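Local coordinates for protein DHC, diheme cytochrome c (PDB 2FWT) that carries two covalently bound c-type hemes and probably passes electrons to its partner SHP, the sphaeroides heme protein, at residues 50-53 and 54-58. Numbering follows the deposited sequence.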
loop_
_atom_site.group_PDB
_atom_site.type_symbol
_atom_site.label_atom_id
_atom_site.label_comp_id
_atom_site.label_asym_id
_atom_site.label_seq_id
_atom_site.Cartn_x
_atom_site.Cartn_y
_atom_site.Cartn_z
ATOM N N ALA A 50 -18.788 0.471 -8.103
ATOM C CA ALA A 50 -18.365 -0.695 -8.904
ATOM C C ALA A 50 -16.840 -0.837 -8.934
ATOM O O ALA A 50 -16.313 -1.928 -8.747
ATOM C CB ALA A 50 -18.953 -0.646 -10.364
ATOM N N SER A 51 -16.145 0.285 -9.175
ATOM C CA SER A 51 -14.691 0.304 -9.185
ATOM C C SER A 51 -14.125 -0.094 -7.832
ATOM O O SER A 51 -13.187 -0.867 -7.779
ATOM C CB SER A 51 -14.155 1.690 -9.549
ATOM O OG SER A 51 -14.366 1.919 -10.951
ATOM N N ARG A 52 -14.711 0.437 -6.765
ATOM C CA ARG A 52 -14.269 0.120 -5.412
ATOM C C ARG A 52 -14.308 -1.398 -5.201
ATOM O O ARG A 52 -13.340 -1.990 -4.754
ATOM C CB ARG A 52 -15.126 0.843 -4.379
ATOM C CG ARG A 52 -14.572 0.802 -2.930
ATOM C CD ARG A 52 -14.962 -0.476 -2.172
ATOM N NE ARG A 52 -16.413 -0.538 -2.182
ATOM C CZ ARG A 52 -17.152 -1.642 -2.170
ATOM N NH1 ARG A 52 -16.602 -2.863 -2.089
ATOM N NH2 ARG A 52 -18.472 -1.505 -2.225
ATOM N N GLY A 53 -15.422 -2.030 -5.560
ATOM C CA GLY A 53 -15.560 -3.475 -5.425
ATOM C C GLY A 53 -14.596 -4.271 -6.277
ATOM O O GLY A 53 -14.062 -5.310 -5.851
ATOM N N GLN A 54 -14.369 -3.819 -7.495
ATOM C CA GLN A 54 -13.398 -4.488 -8.364
ATOM C C GLN A 54 -11.965 -4.428 -7.829
ATOM O O GLN A 54 -11.233 -5.428 -7.916
ATOM C CB GLN A 54 -13.391 -3.934 -9.801
ATOM C CG GLN A 54 -14.574 -4.384 -10.663
ATOM C CD GLN A 54 -14.497 -5.781 -11.351
ATOM O OE1 GLN A 54 -15.412 -6.097 -12.118
ATOM N NE2 GLN A 54 -13.444 -6.594 -11.107
ATOM N N ILE A 55 -11.562 -3.259 -7.335
ATOM C CA ILE A 55 -10.202 -3.091 -6.814
ATOM C C ILE A 55 -10.098 -3.937 -5.551
ATOM O O ILE A 55 -9.137 -4.685 -5.364
ATOM C CB ILE A 55 -9.892 -1.624 -6.551
ATOM C CG1 ILE A 55 -9.817 -0.883 -7.901
ATOM C CG2 ILE A 55 -8.665 -1.412 -5.687
ATOM C CD1 ILE A 55 -9.863 0.609 -7.735
ATOM N N GLU A 56 -11.104 -3.825 -4.702
ATOM C CA GLU A 56 -11.096 -4.581 -3.459
ATOM C C GLU A 56 -10.998 -6.082 -3.709
ATOM O O GLU A 56 -10.266 -6.811 -3.046
ATOM C CB GLU A 56 -12.315 -4.244 -2.609
ATOM C CG GLU A 56 -12.258 -4.919 -1.257
ATOM C CD GLU A 56 -13.431 -4.612 -0.352
ATOM O OE1 GLU A 56 -14.168 -3.640 -0.634
ATOM O OE2 GLU A 56 -13.602 -5.362 0.636
ATOM N N SER A 57 -11.755 -6.574 -4.663
ATOM C CA SER A 57 -11.709 -8.001 -4.970
ATOM C C SER A 57 -10.290 -8.448 -5.374
ATOM O O SER A 57 -9.810 -9.493 -4.928
ATOM C CB SER A 57 -12.747 -8.356 -6.050
ATOM O OG SER A 57 -12.515 -9.697 -6.518
ATOM N N TYR A 58 -9.606 -7.644 -6.191
ATOM C CA TYR A 58 -8.254 -7.948 -6.613
ATOM C C TYR A 58 -7.305 -7.942 -5.411
ATOM O O TYR A 58 -6.498 -8.870 -5.249
ATOM C CB TYR A 58 -7.781 -6.953 -7.701
ATOM C CG TYR A 58 -6.285 -6.968 -7.904
ATOM C CD1 TYR A 58 -5.692 -7.920 -8.702
ATOM C CD2 TYR A 58 -5.455 -6.029 -7.284
ATOM C CE1 TYR A 58 -4.318 -7.978 -8.843
ATOM C CE2 TYR A 58 -4.070 -6.068 -7.452
ATOM C CZ TYR A 58 -3.521 -7.034 -8.237
ATOM O OH TYR A 58 -2.166 -7.097 -8.418
#
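Arg52 and Glu56, one helical turn apart, lie alongside each other and form an i to i+4 salt bridge, Arg52 NH1 standing 2.9 Å from Glu56 OE1. The bond is bent (138° at the hydrogen) and NH1 meets the oxygen from above the carboxylate plane, the two flat groups being turned 56° apart. Glu56 reaches the site fully extended, CG anti to the backbone N (chi1 -175°), whereas the arginine chain folds: the bend at chi2 sets Arg52 CD 3.6 Å from Glu56 OE1, and that at chi3 turns the guanidinium toward the carboxylate. The other carboxylate oxygen, OE2, is hydrogen-bonded to Thr31 of helix 27-34, so Glu56 ties two helices together. With an alanine at Arg52, Glu56 OE1 would probably lose its charged mate. The i to i+4 backbone bonds of alpha-helix 49-61 link the same residues and their neighbours: Glu56 N to Arg52 O (2.9 Å) joins the pair itself, flanked by Ile55 N to Ser51 O and Ser57 N to Gly53 O. Ile55 CG1 rests 3.4 Å from the carbonyl oxygen of Ser51, while its side chain makes apolar contact with Leu8 and Met34, about 5 Å from a bound heme c.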